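Local coordinates for protein 3-hydroxyisobutyryl-CoA hydrolase (PDB 4HDT) that probably hydrolyses 3-hydroxyisobutyryl-CoA to 3-hydroxyisobutyrate and free CoA, as a zinc-binding member of the crotonase-like family, at residues N98-R103 and L285-L289. Sequence-based numbering, arbitrary orientation.
Sequences NAHIGR and LEDTL. With ZN (zinc ion), chain B.
Arg103 and Glu286 form a salt bridge between the last turn of helix 85-103 and the first turn of helix 285-299. The two short segments run nearly antiparallel, with their axes 10.1 Å apart. NH1 of Arg103 donates to OE2 of Glu286 at 3.0 Å, with an N-H...O angle of 158°. The oxygen sits at the guanidinium edge, close to its plane, and offers its anti lone pair. The guanidinium and carboxylate planes are 36° apart. A bend in the glutamate chain at chi2 (82°) carries OE2 across to the arginine.

One water adds a second polar link. It donates to Ala99 O at 2.9 Å and to Glu286 OE2, so OE2 receives both the arginine and the water.

The apolar part centres on Ala99. Its methyl meets Leu289 CD1 at 3.7 Å. Leu285 CD2 lies against Ala99 CA, and also against Gly102 CA at 4.1 Å. Glycine has no side chain here, and the Leu285 methyl rests directly against the helix backbone. Phe348, from a loop, touches both Ala99 and Glu286.

On another flank of helix 85-103, His100 binds a zinc ion through NE2 at 2.1 Å, together with Glu49 and Glu351. His100 CA lies above one face of the Arg103 guanidinium, toward its rim, and Arg103 NH2 makes a salt bridge to Glu351. Arg103 thus links Glu286 to a zinc ligand. Paired with two carboxylates, it probably steadies that of Glu351 and balances part of the charge of Glu286.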
loop_
_atom_site.group_PDB
_atom_site.type_symbol
_atom_site.label_atom_id
_atom_site.label_comp_id
_atom_site.label_asym_id
_atom_site.label_seq_id
_atom_site.Cartn_x
_atom_site.Cartn_y
_atom_site.Cartn_z
ATOM N N ASN A 98 -8.979 0.114 -6.415
ATOM C CA ASN A 98 -7.569 -0.356 -6.642
ATOM C C ASN A 98 -7.467 -1.183 -7.931
ATOM O O ASN A 98 -6.584 -0.967 -8.775
ATOM C CB ASN A 98 -7.034 -1.178 -5.439
ATOM C CG ASN A 98 -7.092 -0.453 -4.097
ATOM O OD1 ASN A 98 -7.422 -1.082 -3.065
ATOM N ND2 ASN A 98 -6.737 0.820 -4.070
ATOM N N ALA A 99 -8.387 -2.124 -8.091
ATOM C CA ALA A 99 -8.456 -2.969 -9.292
ATOM C C ALA A 99 -8.716 -2.182 -10.541
ATOM O O ALA A 99 -8.093 -2.409 -11.594
ATOM C CB ALA A 99 -9.482 -4.052 -9.096
ATOM N N HIS A 100 -9.635 -1.227 -10.457
ATOM C CA HIS A 100 -9.896 -0.393 -11.611
ATOM C C HIS A 100 -8.720 0.444 -12.070
ATOM O O HIS A 100 -8.427 0.509 -13.240
ATOM C CB HIS A 100 -11.092 0.513 -11.418
ATOM C CG HIS A 100 -11.713 0.891 -12.732
ATOM N ND1 HIS A 100 -12.620 1.919 -12.860
ATOM C CD2 HIS A 100 -11.561 0.366 -13.975
ATOM C CE1 HIS A 100 -13.011 1.997 -14.122
ATOM N NE2 HIS A 100 -12.384 1.061 -14.814
ATOM N N ILE A 101 -7.991 1.019 -11.145
ATOM C CA ILE A 101 -6.734 1.716 -11.494
ATOM C C ILE A 101 -5.777 0.763 -12.173
ATOM O O ILE A 101 -5.162 1.110 -13.199
ATOM C CB ILE A 101 -6.082 2.333 -10.234
ATOM C CG1 ILE A 101 -7.018 3.388 -9.587
ATOM C CG2 ILE A 101 -4.740 2.962 -10.594
ATOM C CD1 ILE A 101 -6.683 3.669 -8.115
ATOM N N GLY A 102 -5.660 -0.439 -11.625
ATOM C CA GLY A 102 -4.821 -1.481 -12.211
ATOM C C GLY A 102 -5.141 -1.857 -13.656
ATOM O O GLY A 102 -4.184 -2.128 -14.445
ATOM N N ARG A 103 -6.435 -1.932 -14.014
ATOM C CA ARG A 103 -6.918 -2.209 -15.372
ATOM C C ARG A 103 -7.013 -1.012 -16.284
ATOM O O ARG A 103 -7.327 -1.149 -17.466
ATOM C CB ARG A 103 -8.393 -2.694 -15.274
ATOM C CG ARG A 103 -8.509 -4.034 -14.663
ATOM C CD ARG A 103 -9.909 -4.601 -14.884
ATOM N NE ARG A 103 -11.034 -3.712 -14.575
ATOM C CZ ARG A 103 -11.581 -3.550 -13.355
ATOM N NH1 ARG A 103 -11.143 -4.206 -12.290
ATOM N NH2 ARG A 103 -12.588 -2.736 -13.205
ATOM N N LEU A 285 -4.912 -9.437 -10.239
ATOM C CA LEU A 285 -5.076 -8.436 -9.183
ATOM C C LEU A 285 -6.419 -8.630 -8.479
ATOM O O LEU A 285 -6.492 -8.564 -7.249
ATOM C CB LEU A 285 -4.926 -7.018 -9.713
ATOM C CG LEU A 285 -5.090 -5.817 -8.781
ATOM C CD1 LEU A 285 -4.198 -5.963 -7.579
ATOM C CD2 LEU A 285 -4.791 -4.506 -9.490
ATOM N N GLU A 286 -7.476 -8.874 -9.240
ATOM C CA GLU A 286 -8.791 -9.104 -8.623
ATOM C C GLU A 286 -8.806 -10.303 -7.675
ATOM O O GLU A 286 -9.333 -10.209 -6.563
ATOM C CB GLU A 286 -9.901 -9.209 -9.674
ATOM C CG GLU A 286 -10.184 -7.927 -10.422
ATOM C CD GLU A 286 -9.252 -7.656 -11.577
ATOM O OE1 GLU A 286 -8.456 -8.529 -11.981
ATOM O OE2 GLU A 286 -9.309 -6.532 -12.088
ATOM N N ASP A 287 -8.248 -11.435 -8.084
ATOM C CA ASP A 287 -8.190 -12.596 -7.217
ATOM C C ASP A 287 -7.390 -12.336 -5.950
ATOM O O ASP A 287 -7.735 -12.815 -4.859
ATOM C CB ASP A 287 -7.617 -13.795 -7.947
ATOM C CG ASP A 287 -8.533 -14.328 -9.027
ATOM O OD1 ASP A 287 -9.686 -13.847 -9.161
ATOM O OD2 ASP A 287 -8.024 -15.209 -9.763
ATOM N N THR A 288 -6.335 -11.548 -6.064
ATOM C CA THR A 288 -5.529 -11.198 -4.915
ATOM C C THR A 288 -6.322 -10.321 -3.948
ATOM O O THR A 288 -6.298 -10.511 -2.713
ATOM C CB THR A 288 -4.218 -10.512 -5.351
ATOM O OG1 THR A 288 -3.532 -11.344 -6.298
ATOM C CG2 THR A 288 -3.305 -10.279 -4.197
ATOM N N LEU A 289 -6.994 -9.326 -4.492
ATOM C CA LEU A 289 -7.846 -8.460 -3.653
ATOM C C LEU A 289 -8.949 -9.267 -2.976
ATOM O O LEU A 289 -9.375 -8.924 -1.897
ATOM C CB LEU A 289 -8.455 -7.330 -4.489
ATOM C CG LEU A 289 -7.417 -6.272 -4.915
ATOM C CD1 LEU A 289 -7.885 -5.425 -6.098
ATOM C CD2 LEU A 289 -7.086 -5.391 -3.748
HETATM ZN ZN ZN B . -12.760 0.292 -16.720
HETATM O O HOH W 1 -6.700 -4.892 -11.913
#